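Local coordinates for N-acetyltransferase family protein (Bacillus anthracis, PDB 3LNB) that probably transfers acetyl groups from acetyl-coenzyme A to arylamines, and as an arylamine N-acetyltransferase inactivates the antibacterial drug sulfamethoxazole, at residues I142-N146 against K147-V151. The protein carries 1 engineered substitution. Numbering follows the deposited sequence.
Sequences ILHHN and KKDYV
H145 and K148 close a two-residue beta hairpin whose type I' turn has N146 and K147 at its corners, both with the positive phi that this turn requires. Four backbone bonds tie strand 142-145 to strand 148-151. In the hydrogen-bonded antiparallel pair of L143 and Y150, L143 N donates to Y150 O and Y150 N to L143 O, each at 2.8 Å. At the turn, H145 N gives a nearly straight bond to K148 O (2.7 Å), whereas K148 N reaches H145 O from well above the carbonyl plane, at 3.0 Å. Outward-facing backbone groups bond to the flanking chain: I142 with Y118 and H144 with Q116 on strand 116-126, V151 with V165 on strand 165-166, and D149 with F167 in the loop that follows.

H144 and D149, a non-hydrogen-bonded pair, add a side-chain bond between the strands. H144 ND1 donates to D149 OD1 (2.6 Å, 171°); the oxygen lies in the imidazole plane, yet the donor stands above the carboxylate plane, the two groups being turned 67° apart. With CG anti to its backbone N (chi1 -168°), the H144 ring leans over the turn, bringing NE2 near K147 CA. The carboxylate probably fixes the ring's tautomer or stabilises its charge.

On the other face, Y150 turns its ring edge toward L143 O and H145 O, and F52 meets the rings of both H145 and Y150. The hairpin's inner end abuts the probable active site, V151 touching a probable Cys-His-Asp triad, as in arylamine N-acetyltransferases. There I142 and V151 pack beside F221 of strand 216-225, I142 CD1 lying 3.8 Å from V151 CG2.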
loop_
_atom_site.group_PDB
_atom_site.type_symbol
_atom_site.label_atom_id
_atom_site.label_comp_id
_atom_site.label_asym_id
_atom_site.label_seq_id
_atom_site.Cartn_x
_atom_site.Cartn_y
_atom_site.Cartn_z
ATOM N N ILE A 142 0.942 3.292 12.162
ATOM C CA ILE A 142 1.756 4.202 12.952
ATOM C C ILE A 142 2.523 3.304 13.923
ATOM O O ILE A 142 1.927 2.511 14.646
ATOM C CB ILE A 142 0.897 5.216 13.743
ATOM C CG1 ILE A 142 0.075 6.070 12.774
ATOM C CG2 ILE A 142 1.790 6.095 14.608
ATOM C CD1 ILE A 142 0.906 6.832 11.757
ATOM N N LEU A 143 3.846 3.420 13.907
ATOM C CA LEU A 143 4.712 2.614 14.762
ATOM C C LEU A 143 5.423 3.467 15.800
ATOM O O LEU A 143 5.960 4.529 15.476
ATOM C CB LEU A 143 5.780 1.895 13.919
ATOM C CG LEU A 143 6.948 1.294 14.724
ATOM C CD1 LEU A 143 6.507 -0.014 15.356
ATOM C CD2 LEU A 143 8.155 1.057 13.830
ATOM N N HIS A 144 5.423 2.998 17.044
ATOM C CA HIS A 144 6.109 3.706 18.113
ATOM C C HIS A 144 7.345 2.892 18.454
ATOM O O HIS A 144 7.242 1.732 18.852
ATOM C CB HIS A 144 5.235 3.836 19.361
ATOM C CG HIS A 144 5.781 4.800 20.366
ATOM N ND1 HIS A 144 5.800 6.162 20.152
ATOM C CD2 HIS A 144 6.393 4.598 21.557
ATOM C CE1 HIS A 144 6.402 6.757 21.166
ATOM N NE2 HIS A 144 6.773 5.831 22.031
ATOM N N HIS A 145 8.515 3.506 18.305
ATOM C CA HIS A 145 9.765 2.816 18.578
ATOM C C HIS A 145 10.802 3.736 19.211
ATOM O O HIS A 145 11.157 4.768 18.645
ATOM C CB HIS A 145 10.327 2.234 17.275
ATOM C CG HIS A 145 11.670 1.596 17.429
ATOM N ND1 HIS A 145 11.859 0.419 18.120
ATOM C CD2 HIS A 145 12.899 1.995 17.023
ATOM C CE1 HIS A 145 13.146 0.121 18.136
ATOM N NE2 HIS A 145 13.799 1.062 17.478
ATOM N N ASN A 146 11.288 3.351 20.389
ATOM C CA ASN A 146 12.294 4.139 21.095
ATOM C C ASN A 146 11.887 5.597 21.236
ATOM O O ASN A 146 12.642 6.498 20.850
ATOM C CB ASN A 146 13.631 4.078 20.359
ATOM C CG ASN A 146 14.290 2.727 20.456
ATOM O OD1 ASN A 146 15.391 2.525 19.935
ATOM N ND2 ASN A 146 13.628 1.787 21.131
ATOM N N LYS A 147 10.689 5.822 21.761
ATOM C CA LYS A 147 10.173 7.166 21.981
ATOM C C LYS A 147 9.870 7.968 20.718
ATOM O O LYS A 147 9.634 9.174 20.791
ATOM C CB LYS A 147 11.153 7.953 22.848
ATOM C CG LYS A 147 11.559 7.228 24.119
ATOM C CD LYS A 147 12.165 8.201 25.109
ATOM C CE LYS A 147 13.362 8.909 24.517
ATOM N NZ LYS A 147 13.798 10.033 25.387
ATOM N N LYS A 148 9.870 7.308 19.567
ATOM C CA LYS A 148 9.596 7.996 18.307
ATOM C C LYS A 148 8.485 7.332 17.500
ATOM O O LYS A 148 8.336 6.111 17.524
ATOM C CB LYS A 148 10.865 8.053 17.457
ATOM C CG LYS A 148 11.922 9.011 17.977
ATOM C CD LYS A 148 13.068 9.110 16.987
ATOM C CE LYS A 148 14.197 8.162 17.342
ATOM N NZ LYS A 148 15.044 8.758 18.412
ATOM N N ASP A 149 7.711 8.149 16.787
ATOM C CA ASP A 149 6.628 7.647 15.957
ATOM C C ASP A 149 7.045 7.649 14.494
ATOM O O ASP A 149 7.763 8.542 14.045
ATOM C CB ASP A 149 5.373 8.508 16.099
ATOM C CG ASP A 149 4.625 8.242 17.385
ATOM O OD1 ASP A 149 4.780 7.141 17.949
ATOM O OD2 ASP A 149 3.859 9.133 17.816
ATOM N N TYR A 150 6.586 6.645 13.759
ATOM C CA TYR A 150 6.888 6.527 12.341
ATOM C C TYR A 150 5.656 6.111 11.576
ATOM O O TYR A 150 4.785 5.416 12.103
ATOM C CB TYR A 150 7.949 5.462 12.080
ATOM C CG TYR A 150 9.270 5.692 12.756
ATOM C CD1 TYR A 150 9.423 5.468 14.121
ATOM C CD2 TYR A 150 10.378 6.119 12.026
ATOM C CE1 TYR A 150 10.648 5.658 14.746
ATOM C CE2 TYR A 150 11.608 6.315 12.636
ATOM C CZ TYR A 150 11.736 6.080 13.998
ATOM O OH TYR A 150 12.951 6.253 14.604
ATOM N N VAL A 151 5.580 6.543 10.326
ATOM C CA VAL A 151 4.480 6.125 9.473
ATOM C C VAL A 151 5.021 4.913 8.721
ATOM O O VAL A 151 6.135 4.945 8.194
ATOM C CB VAL A 151 4.075 7.215 8.442
ATOM C CG1 VAL A 151 3.279 6.579 7.288
ATOM C CG2 VAL A 151 3.232 8.287 9.129
#